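Local coordinates for spondin-1 (Homo sapiens, PDB 2ZOU), which is a secreted glycoprotein of the extracellular matrix, probably acting in cell adhesion, seen here through its reeler domain, at residues L61-E66 against T141-E146; D33-G38 against G118-K123; A124-V127 against I131-F134; R27-P32 against R103-V108. One frame throughout, in Å; residues are numbered along the deposited sequence. Where two conformers were deposited one is given.

Interaction 1 (L61-E66 against T141-E146); sequences LRENRE and TKKLCE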
loop_
_atom_site.group_PDB
_atom_site.type_symbol
_atom_site.label_atom_id
_atom_site.label_comp_id
_atom_site.label_asym_id
_atom_site.label_seq_id
_atom_site.Cartn_x
_atom_site.Cartn_y
_atom_site.Cartn_z
ATOM N N LEU A 61 0.679 -7.762 1.294
ATOM C CA LEU A 61 0.750 -8.994 2.092
ATOM C C LEU A 61 0.068 -10.141 1.399
ATOM O O LEU A 61 -0.987 -9.970 0.788
ATOM C CB LEU A 61 0.062 -8.790 3.439
ATOM C CG LEU A 61 0.648 -7.725 4.362
ATOM C CD1 LEU A 61 -0.129 -7.701 5.686
ATOM C CD2 LEU A 61 2.135 -7.993 4.617
ATOM N N ARG A 62 0.625 -11.344 1.537
ATOM C CA ARG A 62 -0.136 -12.522 1.209
ATOM C C ARG A 62 -1.379 -12.493 2.083
ATOM O O ARG A 62 -1.299 -12.137 3.266
ATOM C CB ARG A 62 0.700 -13.767 1.510
ATOM C CG ARG A 62 1.906 -13.898 0.584
ATOM C CD ARG A 62 2.486 -15.292 0.691
ATOM N NE ARG A 62 3.743 -15.424 -0.035
ATOM C CZ ARG A 62 4.163 -16.560 -0.589
ATOM N NH1 ARG A 62 3.414 -17.653 -0.523
ATOM N NH2 ARG A 62 5.326 -16.600 -1.224
ATOM N N GLU A 63 -2.523 -12.857 1.519
ATOM C CA GLU A 63 -3.765 -12.880 2.301
ATOM C C GLU A 63 -3.672 -13.739 3.568
ATOM O O GLU A 63 -3.015 -14.787 3.580
ATOM C CB GLU A 63 -4.948 -13.338 1.454
ATOM C CG GLU A 63 -6.286 -12.872 2.034
ATOM C CD GLU A 63 -7.482 -13.186 1.151
ATOM O OE1 GLU A 63 -7.337 -13.999 0.206
ATOM O OE2 GLU A 63 -8.567 -12.617 1.422
ATOM N N ASN A 64 -4.338 -13.254 4.616
ATOM C CA ASN A 64 -4.417 -13.908 5.927
ATOM C C ASN A 64 -3.107 -13.999 6.683
ATOM O O ASN A 64 -2.964 -14.842 7.575
ATOM C CB ASN A 64 -5.050 -15.302 5.820
ATOM C CG ASN A 64 -6.399 -15.281 5.142
ATOM O OD1 ASN A 64 -7.244 -14.439 5.441
ATOM N ND2 ASN A 64 -6.611 -16.220 4.226
ATOM N N ARG A 65 -2.158 -13.140 6.322
ATOM C CA ARG A 65 -0.894 -13.017 7.043
ATOM C C ARG A 65 -0.854 -11.660 7.714
ATOM O O ARG A 65 -1.391 -10.694 7.179
ATOM C CB ARG A 65 0.302 -13.159 6.098
ATOM C CG ARG A 65 0.332 -14.453 5.310
ATOM C CD ARG A 65 0.767 -15.627 6.162
ATOM N NE ARG A 65 1.075 -16.780 5.322
ATOM C CZ ARG A 65 2.196 -16.924 4.614
ATOM N NH1 ARG A 65 3.141 -15.993 4.646
ATOM N NH2 ARG A 65 2.376 -18.013 3.877
ATOM N N GLU A 66 -0.201 -11.589 8.870
ATOM C CA GLU A 66 -0.139 -10.362 9.657
ATOM C C GLU A 66 0.927 -9.379 9.162
ATOM O O GLU A 66 0.768 -8.170 9.316
ATOM C CB GLU A 66 0.111 -10.698 11.131
ATOM C CG GLU A 66 -0.465 -9.688 12.103
ATOM C CD GLU A 66 -0.327 -10.106 13.557
ATOM O OE1 GLU A 66 -0.664 -9.275 14.431
ATOM O OE2 GLU A 66 0.106 -11.251 13.840
ATOM N N THR A 141 -7.664 -0.556 1.247
ATOM C CA THR A 141 -7.290 -1.967 1.117
ATOM C C THR A 141 -7.780 -2.502 -0.220
ATOM O O THR A 141 -8.947 -2.305 -0.591
ATOM C CB THR A 141 -7.884 -2.776 2.281
ATOM O OG1 THR A 141 -7.460 -2.179 3.509
ATOM C CG2 THR A 141 -7.479 -4.273 2.241
ATOM N N LYS A 142 -6.892 -3.171 -0.955
ATOM C CA LYS A 142 -7.273 -3.760 -2.237
ATOM C C LYS A 142 -6.715 -5.162 -2.365
ATOM O O LYS A 142 -5.527 -5.378 -2.174
ATOM C CB LYS A 142 -6.799 -2.899 -3.417
ATOM C CG LYS A 142 -7.224 -3.431 -4.790
ATOM C CD LYS A 142 -8.727 -3.388 -5.032
ATOM C CE LYS A 142 -9.122 -4.037 -6.374
ATOM N NZ LYS A 142 -9.362 -5.519 -6.306
ATOM N N LYS A 143 -7.598 -6.100 -2.680
ATOM C CA LYS A 143 -7.228 -7.492 -2.873
ATOM C C LYS A 143 -7.037 -7.764 -4.353
ATOM O O LYS A 143 -7.902 -7.417 -5.162
ATOM C CB LYS A 143 -8.329 -8.398 -2.312
ATOM C CG LYS A 143 -8.102 -9.890 -2.553
ATOM C CD LYS A 143 -9.357 -10.722 -2.307
ATOM C CE LYS A 143 -9.766 -10.748 -0.852
ATOM N NZ LYS A 143 -10.484 -12.030 -0.556
ATOM N N LEU A 144 -5.904 -8.372 -4.700
ATOM C CA LEU A 144 -5.653 -8.858 -6.059
ATOM C C LEU A 144 -5.223 -10.305 -6.025
ATOM O O LEU A 144 -4.255 -10.656 -5.341
ATOM C CB LEU A 144 -4.556 -8.061 -6.767
ATOM C CG LEU A 144 -4.862 -6.658 -7.289
ATOM C CD1 LEU A 144 -3.578 -6.027 -7.786
ATOM C CD2 LEU A 144 -5.923 -6.659 -8.391
ATOM N N CYS A 145 -5.931 -11.131 -6.782
ATOM C CA CYS A 145 -5.582 -12.539 -6.852
ATOM C C CYS A 145 -4.976 -12.856 -8.211
ATOM O O CYS A 145 -4.899 -11.989 -9.076
ATOM C CB CYS A 145 -6.806 -13.400 -6.534
ATOM S SG CYS A 145 -7.462 -13.056 -4.851
ATOM N N GLU A 146 -4.501 -14.080 -8.389
ATOM C CA GLU A 146 -4.090 -14.552 -9.706
ATOM C C GLU A 146 -5.330 -14.866 -10.561
ATOM O O GLU A 146 -6.436 -14.970 -10.035
ATOM C CB GLU A 146 -3.218 -15.812 -9.559
ATOM C CG GLU A 146 -2.011 -15.638 -8.629
ATOM C CD GLU A 146 -1.205 -16.922 -8.450
ATOM O OE1 GLU A 146 -0.639 -17.432 -9.446
ATOM O OE2 GLU A 146 -1.130 -17.424 -7.308
#
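Glu63 and Lys143 meet through their charged ends in a single salt bridge on the protein surface, NZ of Lys143 standing 2.8 Å from OE2 of Glu63. The ammonium comes to the syn side of that oxygen, 25° out of the carboxylate plane, while OE1 of Glu63 is left 3.8 Å from the same NZ, so the grip is one-sided. Glu63 stretches its CG away from the backbone N (chi1 -158°) and stays extended to the carboxylate; Lys143 bends at chi3 to bring its amine across. Long, flexible side chains suit the task, because strand 120-127 lies between the two partners in the five-stranded antiparallel sheet of the reeler beta-sandwich. Glu63 follows the end of strand 55-62, inside a type II turn from Arg62 to Arg65, and Lys143 belongs to the edge strand 131-144. The packed part is where both side chains lie against Ile121 and Glu63 also touches Cys119, whose disulfide partner is Cys145. Toward solvent the pairing is loose, Lys143 being exposed and Glu63 partly so. With an alanine replacing Glu63, the Lys143 ammonium is likely to lose this mate and its chain to swing into solvent.

Interaction 2 (D33-G38 against G118-K123); sequences DFYKPG and GCVILK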
loop_
_atom_site.group_PDB
_atom_site.type_symbol
_atom_site.label_atom_id
_atom_site.label_comp_id
_atom_site.label_asym_id
_atom_site.label_seq_id
_atom_site.Cartn_x
_atom_site.Cartn_y
_atom_site.Cartn_z
ATOM N N ASP A 33 -8.398 -6.724 -12.601
ATOM C CA ASP A 33 -9.242 -7.733 -11.969
ATOM C C ASP A 33 -8.410 -8.788 -11.238
ATOM O O ASP A 33 -8.922 -9.473 -10.350
ATOM C CB ASP A 33 -10.112 -8.421 -13.026
ATOM C CG ASP A 33 -11.317 -7.593 -13.447
ATOM O OD1 ASP A 33 -11.630 -6.571 -12.798
ATOM O OD2 ASP A 33 -11.969 -8.000 -14.432
ATOM N N PHE A 34 -7.145 -8.914 -11.632
ATOM C CA PHE A 34 -6.210 -9.902 -11.096
ATOM C C PHE A 34 -4.812 -9.414 -11.411
ATOM O O PHE A 34 -4.660 -8.522 -12.245
ATOM C CB PHE A 34 -6.424 -11.278 -11.740
ATOM C CG PHE A 34 -6.398 -11.273 -13.246
ATOM C CD1 PHE A 34 -5.193 -11.379 -13.942
ATOM C CD2 PHE A 34 -7.589 -11.196 -13.972
ATOM C CE1 PHE A 34 -5.162 -11.391 -15.338
ATOM C CE2 PHE A 34 -7.575 -11.202 -15.378
ATOM C CZ PHE A 34 -6.354 -11.303 -16.058
ATOM N N TYR A 35 -3.795 -9.990 -10.773
ATOM C CA TYR A 35 -2.404 -9.662 -11.126
ATOM C C TYR A 35 -1.782 -10.715 -12.028
ATOM O O TYR A 35 -2.130 -11.901 -11.947
ATOM C CB TYR A 35 -1.514 -9.407 -9.888
ATOM C CG TYR A 35 -1.139 -10.625 -9.037
ATOM C CD1 TYR A 35 -1.788 -10.871 -7.829
ATOM C CD2 TYR A 35 -0.111 -11.499 -9.423
ATOM C CE1 TYR A 35 -1.441 -11.947 -7.034
ATOM C CE2 TYR A 35 0.236 -12.594 -8.628
ATOM C CZ TYR A 35 -0.423 -12.796 -7.437
ATOM O OH TYR A 35 -0.081 -13.897 -6.664
ATOM N N LYS A 36 -0.850 -10.266 -12.880
ATOM C CA LYS A 36 -0.032 -11.154 -13.706
ATOM C C LYS A 36 1.400 -11.077 -13.170
ATOM O O LYS A 36 1.975 -9.977 -13.112
ATOM C CB LYS A 36 0.002 -10.681 -15.158
ATOM C CG LYS A 36 -1.314 -10.658 -15.902
ATOM C CD LYS A 36 -1.085 -9.882 -17.182
ATOM C CE LYS A 36 -2.261 -9.942 -18.104
ATOM N NZ LYS A 36 -1.889 -9.271 -19.372
ATOM N N PRO A 37 1.984 -12.237 -12.801
ATOM C CA PRO A 37 3.350 -12.295 -12.297
ATOM C C PRO A 37 4.301 -11.479 -13.170
ATOM O O PRO A 37 4.287 -11.600 -14.395
ATOM C CB PRO A 37 3.679 -13.789 -12.358
ATOM C CG PRO A 37 2.361 -14.431 -12.112
ATOM C CD PRO A 37 1.353 -13.570 -12.822
ATOM N N GLY A 38 5.100 -10.630 -12.527
ATOM C CA GLY A 38 6.099 -9.840 -13.235
ATOM C C GLY A 38 5.637 -8.528 -13.831
ATOM O O GLY A 38 6.462 -7.736 -14.262
ATOM N N GLY A 118 -0.504 -16.608 -4.652
ATOM C CA GLY A 118 -1.873 -16.486 -4.178
ATOM C C GLY A 118 -2.349 -15.046 -4.063
ATOM O O GLY A 118 -1.721 -14.097 -4.556
ATOM N N CYS A 119 -3.482 -14.888 -3.402
ATOM C CA CYS A 119 -4.102 -13.576 -3.264
ATOM C C CYS A 119 -3.222 -12.649 -2.456
ATOM O O CYS A 119 -2.680 -13.039 -1.427
ATOM C CB CYS A 119 -5.477 -13.690 -2.607
ATOM S SG CYS A 119 -6.695 -14.534 -3.639
ATOM N N VAL A 120 -3.106 -11.412 -2.933
ATOM C CA VAL A 120 -2.305 -10.389 -2.278
ATOM C C VAL A 120 -3.224 -9.236 -1.824
ATOM O O VAL A 120 -4.158 -8.857 -2.530
ATOM C CB VAL A 120 -1.223 -9.846 -3.232
ATOM C CG1 VAL A 120 -0.537 -8.619 -2.645
ATOM C CG2 VAL A 120 -0.217 -10.940 -3.557
ATOM N N ILE A 121 -2.954 -8.711 -0.633
ATOM C CA ILE A 121 -3.685 -7.559 -0.103
ATOM C C ILE A 121 -2.763 -6.365 -0.027
ATOM O O ILE A 121 -1.789 -6.359 0.742
ATOM C CB ILE A 121 -4.246 -7.818 1.323
ATOM C CG1 ILE A 121 -4.921 -9.195 1.447
ATOM C CG2 ILE A 121 -5.197 -6.688 1.713
ATOM C CD1 ILE A 121 -6.202 -9.369 0.628
ATOM N N LEU A 122 -3.068 -5.351 -0.837
ATOM C CA LEU A 122 -2.385 -4.076 -0.766
ATOM C C LEU A 122 -3.113 -3.265 0.270
ATOM O O LEU A 122 -4.330 -3.140 0.177
ATOM C CB LEU A 122 -2.459 -3.354 -2.117
ATOM C CG LEU A 122 -1.794 -4.079 -3.295
ATOM C CD1 LEU A 122 -2.129 -3.390 -4.609
ATOM C CD2 LEU A 122 -0.305 -4.086 -3.086
ATOM N N LYS A 123 -2.383 -2.710 1.229
ATOM C CA LYS A 123 -2.988 -2.039 2.387
ATOM C C LYS A 123 -2.223 -0.790 2.783
ATOM O O LYS A 123 -0.998 -0.780 2.798
ATOM C CB LYS A 123 -2.988 -2.972 3.603
ATOM C CG LYS A 123 -4.136 -3.940 3.712
ATOM C CD LYS A 123 -3.781 -5.083 4.644
ATOM C CE LYS A 123 -3.797 -4.678 6.091
ATOM N NZ LYS A 123 -3.766 -5.903 6.951
#
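Tyr35 and Val120 bring their backbones no closer than 8.9 Å between CA atoms, too far for the two main chains to pair, so the tyrosine side chain has to span the gap. It does so between the two layers of the reeler beta-sandwich: residues 33-38 lie in the loop joining strands 24-28 and 40-47 of the four-stranded sheet, whereas 118-123 lead into strand 120-127 of the five-stranded one. Backbone hydrogen bonding of Tyr35 with Cys145 anchors the loop beside the same sheet. A chi1 of 72° puts CG of Tyr35 between its own backbone N and carbonyl carbon, and CB already points toward 118-123. A tyrosine suits the place because it offers two kinds of surface at once. CE1 of Tyr35 meets CG2 of Val120 obliquely to the ring, at 3.8 Å, the two side chains crossing at about a right angle; the branched valine offers a methyl as an apolar partner for the ring carbon. Far out on the ring, the phenol reaches the main chain of Gly118, a residue whose positive phi is easily adopted without a side chain and whose N is held by Glu146 OE2. The carbonyl oxygen lies at the ring edge, near its plane, and the hydroxyl of Tyr35 donates to O of Gly118 over 2.7 Å, tilted 20° from the carbonyl plane.

Interaction 3 (A124-V127 against I131-F134); sequences ASIV and IIYF. With EDO (1,2-ethanediol), chain F; EDO (1,2-ethanediol), chain D.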
loop_
_atom_site.group_PDB
_atom_site.type_symbol
_atom_site.label_atom_id
_atom_site.label_comp_id
_atom_site.label_asym_id
_atom_site.label_seq_id
_atom_site.Cartn_x
_atom_site.Cartn_y
_atom_site.Cartn_z
ATOM N N ALA A 124 -2.952 0.260 3.148
ATOM C CA ALA A 124 -2.330 1.488 3.590
ATOM C C ALA A 124 -2.933 2.006 4.879
ATOM O O ALA A 124 -4.084 1.730 5.205
ATOM C CB ALA A 124 -2.431 2.540 2.512
ATOM N N SER A 125 -2.116 2.756 5.602
ATOM C CA SER A 125 -2.508 3.512 6.776
ATOM C C SER A 125 -2.068 4.942 6.541
ATOM O O SER A 125 -1.033 5.161 5.897
ATOM C CB SER A 125 -1.812 2.929 8.004
ATOM O OG SER A 125 -2.022 3.741 9.136
ATOM N N ILE A 126 -2.822 5.923 7.041
ATOM C CA ILE A 126 -2.415 7.326 6.889
ATOM C C ILE A 126 -2.533 8.126 8.191
ATOM O O ILE A 126 -3.222 7.706 9.129
ATOM C CB ILE A 126 -3.167 8.100 5.737
ATOM C CG1 ILE A 126 -4.634 8.378 6.104
ATOM C CG2 ILE A 126 -2.985 7.416 4.350
ATOM C CD1 ILE A 126 -4.882 9.690 6.827
ATOM N N VAL A 127 -1.871 9.279 8.221
ATOM C CA VAL A 127 -2.132 10.307 9.246
ATOM C C VAL A 127 -2.454 11.674 8.638
ATOM O O VAL A 127 -1.760 12.116 7.729
ATOM C CB VAL A 127 -0.992 10.425 10.311
ATOM C CG1 VAL A 127 0.355 10.700 9.665
ATOM C CG2 VAL A 127 -1.337 11.490 11.352
ATOM N N ILE A 131 -5.134 9.127 13.055
ATOM C CA ILE A 131 -4.617 7.968 12.324
ATOM C C ILE A 131 -5.752 7.120 11.759
ATOM O O ILE A 131 -6.728 6.799 12.454
ATOM C CB ILE A 131 -3.730 7.048 13.212
ATOM C CG1 ILE A 131 -2.626 7.827 13.947
ATOM C CG2 ILE A 131 -3.201 5.841 12.401
ATOM C CD1 ILE A 131 -1.498 8.324 13.084
ATOM N N ILE A 132 -5.602 6.740 10.498
ATOM C CA ILE A 132 -6.453 5.724 9.914
ATOM C C ILE A 132 -5.594 4.481 9.836
ATOM O O ILE A 132 -4.601 4.452 9.104
ATOM C CB ILE A 132 -6.987 6.139 8.521
ATOM C CG1 ILE A 132 -7.746 7.470 8.578
ATOM C CG2 ILE A 132 -7.847 5.027 7.910
ATOM C CD1 ILE A 132 -8.971 7.473 9.482
ATOM N N TYR A 133 -5.956 3.496 10.652
ATOM C CA TYR A 133 -5.202 2.261 10.816
ATOM C C TYR A 133 -5.422 1.312 9.646
ATOM O O TYR A 133 -6.370 1.478 8.887
ATOM C CB TYR A 133 -5.615 1.591 12.131
ATOM C CG TYR A 133 -5.213 2.389 13.347
ATOM C CD1 TYR A 133 -3.968 2.195 13.934
ATOM C CD2 TYR A 133 -6.063 3.346 13.898
ATOM C CE1 TYR A 133 -3.586 2.921 15.063
ATOM C CE2 TYR A 133 -5.686 4.083 15.013
ATOM C CZ TYR A 133 -4.443 3.864 15.584
ATOM O OH TYR A 133 -4.040 4.575 16.691
ATOM N N PHE A 134 -4.538 0.324 9.502
ATOM C CA PHE A 134 -4.737 -0.742 8.512
ATOM C C PHE A 134 -6.063 -1.453 8.758
ATOM O O PHE A 134 -6.443 -1.694 9.908
ATOM C CB PHE A 134 -3.639 -1.812 8.601
ATOM C CG PHE A 134 -2.284 -1.365 8.124
ATOM C CD1 PHE A 134 -2.062 -1.080 6.776
ATOM C CD2 PHE A 134 -1.213 -1.294 9.008
ATOM C CE1 PHE A 134 -0.807 -0.688 6.324
ATOM C CE2 PHE A 134 0.050 -0.911 8.568
ATOM C CZ PHE A 134 0.253 -0.605 7.211
HETATM C C1 EDO F . -7.896 1.505 6.152
HETATM O O1 EDO F . -6.550 1.850 6.484
HETATM C C2 EDO F . -8.889 2.190 7.076
HETATM O O2 EDO F . -10.092 2.483 6.364
HETATM C C1 EDO D . 0.266 6.189 10.268
HETATM O O1 EDO D . 0.079 4.777 10.417
HETATM C C2 EDO D . 0.716 6.492 8.846
HETATM O O2 EDO D . 1.923 5.771 8.548
#
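Ser125 lays its CB squarely over one face of the Phe134 ring, 4.0 Å from the centroid and only 6° off the ring normal, a CH-pi contact. The phenyl CE1 also lies 3.7 Å from the carbonyl carbon of Ala124, which it meets obliquely. In the conformer described, OG of Ser125 stands opposite its backbone N (chi1 172°) and donates to O of Ile132 over 2.7 Å. That oxygen also accepts from N of Ile126, so two donors grip it. N of Ile132 returns a bond to O of Ile126 at 2.9 Å, which makes these two a hydrogen-bonded pair of the antiparallel beta hairpin formed by strands 120-127 and 131-144. In the conformers given, Ile126 and Ile132 run alongside each other on one face of the sheet, CD1 of the first 4.0 Å from CG1 of the second; beta-branched residues suit the extended backbone. On the other face, Val127 meets Ile131 in the next, non-hydrogen-bonded pair. Were Phe134 cut back to an alanine, Ser125 CB would probably be uncovered and a gap opened beside Thr57 and Ile59, which the ring also touches. In the same Ser125 conformer, an ethanediol, probably from the crystallisation liquor, donates through O1 to OG, 2.7 Å away.

Interaction 4 (R27-P32 against R103-V108); sequences RVEGDP and RTRIQV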
loop_
_atom_site.group_PDB
_atom_site.type_symbol
_atom_site.label_atom_id
_atom_site.label_comp_id
_atom_site.label_asym_id
_atom_site.label_seq_id
_atom_site.Cartn_x
_atom_site.Cartn_y
_atom_site.Cartn_z
ATOM N N ARG A 27 -5.673 2.692 -4.786
ATOM C CA ARG A 27 -6.124 2.187 -6.073
ATOM C C ARG A 27 -4.948 1.661 -6.848
ATOM O O ARG A 27 -3.807 1.971 -6.553
ATOM C CB ARG A 27 -6.813 3.279 -6.878
ATOM C CG ARG A 27 -8.010 3.867 -6.163
ATOM C CD ARG A 27 -9.001 4.475 -7.106
ATOM N NE ARG A 27 -9.565 3.488 -8.022
ATOM C CZ ARG A 27 -10.634 3.706 -8.779
ATOM N NH1 ARG A 27 -11.268 4.872 -8.719
ATOM N NH2 ARG A 27 -11.074 2.756 -9.589
ATOM N N VAL A 28 -5.244 0.846 -7.847
ATOM C CA VAL A 28 -4.248 0.454 -8.823
ATOM C C VAL A 28 -4.737 0.981 -10.169
ATOM O O VAL A 28 -5.875 0.691 -10.596
ATOM C CB VAL A 28 -4.092 -1.061 -8.872
ATOM C CG1 VAL A 28 -3.060 -1.440 -9.933
ATOM C CG2 VAL A 28 -3.633 -1.559 -7.489
ATOM N N GLU A 29 -3.901 1.786 -10.830
ATOM C CA GLU A 29 -4.280 2.374 -12.109
ATOM C C GLU A 29 -4.641 1.282 -13.113
ATOM O O GLU A 29 -3.927 0.273 -13.220
ATOM C CB GLU A 29 -3.154 3.250 -12.667
ATOM C CG GLU A 29 -2.975 4.569 -11.918
ATOM C CD GLU A 29 -2.037 5.550 -12.621
ATOM O OE1 GLU A 29 -1.385 5.166 -13.624
ATOM O OE2 GLU A 29 -1.969 6.717 -12.177
ATOM N N GLY A 30 -5.740 1.491 -13.833
ATOM C CA GLY A 30 -6.237 0.513 -14.790
ATOM C C GLY A 30 -7.190 -0.494 -14.163
ATOM O O GLY A 30 -7.715 -1.337 -14.876
ATOM N N ASP A 31 -7.394 -0.411 -12.835
ATOM C CA ASP A 31 -8.375 -1.286 -12.152
ATOM C C ASP A 31 -8.270 -2.766 -12.570
ATOM O O ASP A 31 -9.236 -3.360 -13.065
ATOM C CB ASP A 31 -9.794 -0.765 -12.403
ATOM C CG ASP A 31 -10.010 0.633 -11.853
ATOM O OD1 ASP A 31 -9.288 1.043 -10.918
ATOM O OD2 ASP A 31 -10.909 1.328 -12.380
ATOM N N PRO A 32 -7.092 -3.377 -12.378
ATOM C CA PRO A 32 -6.952 -4.794 -12.756
ATOM C C PRO A 32 -7.852 -5.717 -11.932
ATOM O O PRO A 32 -8.050 -5.481 -10.741
ATOM C CB PRO A 32 -5.475 -5.083 -12.462
ATOM C CG PRO A 32 -5.097 -4.078 -11.439
ATOM C CD PRO A 32 -5.841 -2.832 -11.824
ATOM N N ARG A 103 0.186 16.093 1.671
ATOM C CA ARG A 103 0.068 15.550 0.314
ATOM C C ARG A 103 -1.349 15.107 0.054
ATOM O O ARG A 103 -2.078 14.770 0.990
ATOM C CB ARG A 103 1.028 14.373 0.102
ATOM C CG ARG A 103 2.507 14.765 0.119
ATOM C CD ARG A 103 3.391 13.530 0.030
ATOM N NE ARG A 103 4.820 13.852 -0.023
ATOM C CZ ARG A 103 5.591 13.957 1.053
ATOM N NH1 ARG A 103 5.068 13.762 2.259
ATOM N NH2 ARG A 103 6.883 14.246 0.923
ATOM N N THR A 104 -1.736 15.107 -1.214
ATOM C CA THR A 104 -3.054 14.614 -1.592
ATOM C C THR A 104 -2.972 13.347 -2.458
ATOM O O THR A 104 -3.979 12.685 -2.680
ATOM C CB THR A 104 -3.873 15.669 -2.342
ATOM O OG1 THR A 104 -3.143 16.084 -3.507
ATOM C CG2 THR A 104 -4.151 16.878 -1.438
ATOM N N ARG A 105 -1.767 13.033 -2.932
ATOM C CA ARG A 105 -1.561 11.828 -3.737
ATOM C C ARG A 105 -0.113 11.403 -3.662
ATOM O O ARG A 105 0.783 12.236 -3.740
ATOM C CB ARG A 105 -1.944 12.077 -5.210
ATOM C CG ARG A 105 -1.720 10.870 -6.153
ATOM C CD ARG A 105 -2.139 11.180 -7.596
ATOM N NE ARG A 105 -1.959 10.041 -8.513
ATOM C CZ ARG A 105 -0.827 9.777 -9.159
ATOM N NH1 ARG A 105 0.228 10.560 -8.977
ATOM N NH2 ARG A 105 -0.741 8.732 -9.990
ATOM N N ILE A 106 0.099 10.101 -3.509
ATOM C CA ILE A 106 1.409 9.505 -3.804
ATOM C C ILE A 106 1.226 8.307 -4.727
ATOM O O ILE A 106 0.116 7.761 -4.849
ATOM C CB ILE A 106 2.215 9.106 -2.526
ATOM C CG1 ILE A 106 1.489 8.044 -1.694
ATOM C CG2 ILE A 106 2.595 10.365 -1.720
ATOM C CD1 ILE A 106 1.766 6.616 -2.147
ATOM N N GLN A 107 2.311 7.899 -5.374
ATOM C CA GLN A 107 2.267 6.761 -6.300
ATOM C C GLN A 107 3.561 5.981 -6.194
ATOM O O GLN A 107 4.613 6.555 -5.911
ATOM C CB GLN A 107 2.117 7.252 -7.743
ATOM C CG GLN A 107 3.172 8.276 -8.115
ATOM C CD GLN A 107 3.065 8.787 -9.531
ATOM O OE1 GLN A 107 2.152 8.441 -10.282
ATOM N NE2 GLN A 107 4.010 9.638 -9.901
ATOM N N VAL A 108 3.460 4.678 -6.415
ATOM C CA VAL A 108 4.617 3.780 -6.402
ATOM C C VAL A 108 4.323 2.651 -7.384
ATOM O O VAL A 108 3.159 2.398 -7.683
ATOM C CB VAL A 108 4.851 3.248 -4.974
ATOM C CG1 VAL A 108 3.739 2.258 -4.549
ATOM C CG2 VAL A 108 6.261 2.680 -4.818
#
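Glu29 and Arg105 face each other across the outer surface of the four-stranded sheet, and their meeting is chiefly electrostatic. The salt bridge runs from NH2 of Arg105 to OE2 of Glu29 at 3.2 Å, with the oxygen at the guanidinium edge, near its plane. Its hydrogen bond is weak, being long and bent to an N-H...acceptor angle of 126°. The carboxylate and guanidinium planes are turned 33° apart. Strand 40-47 separates strands 24-28 and 105-111 in this layer of the beta-sandwich, so only long side chains can bridge over it; Arg105 is extended from CG to NE and also touches Thr44 of the strand it crosses.

Hydrogen bonds to a neutral amide steady the arginine from its own strand. OE1 of Gln107 accepts from NH2 of Arg105 at 2.9 Å and, weakly, from NH1, while the same oxygen also takes a bond from Arg42. An amide fits here because its oxygen can serve several donors and its NE2 can meanwhile donate to Asp81.

The backbone places the acid. Val28 to Asp31 form a type II turn, closed by N of Asp31 donating to O of Val28 at 2.9 Å, and Gly30 takes the positive-phi position, where a beta carbon would collide with the carbonyl O of Glu29. In the conformer described, NH2 of Arg27 pairs with OD1 of Asp31 at 2.8 Å, tying the turn to its strand.

With one poorly angled bond on an exposed surface, the Glu29-Arg105 pair probably contributes modestly, Gln107 doing more than Glu29 to fix the guanidinium.

Interactions 1 and 2 are near neighbours, their centres 7 Å apart, and the disulfide between SG of Cys145 and SG of Cys119 (2.1 Å) joins them directly. Interaction 3 belongs to the same five-stranded sheet but lies towards the other end of the hairpin, its centre about 17 Å from that of interaction 1 and 21 Å from that of interaction 2. Interaction 4 sits on the opposing sheet. The sandwich core connects it to interaction 2, where CD1 of Leu122 packs 3.7 Å from CG2 of Val28. A separate packing contact with the loop, Leu144 CD2 to Pro32 O at 3.4 Å, links it to interaction 1. The ethanediols lie beside interaction 3.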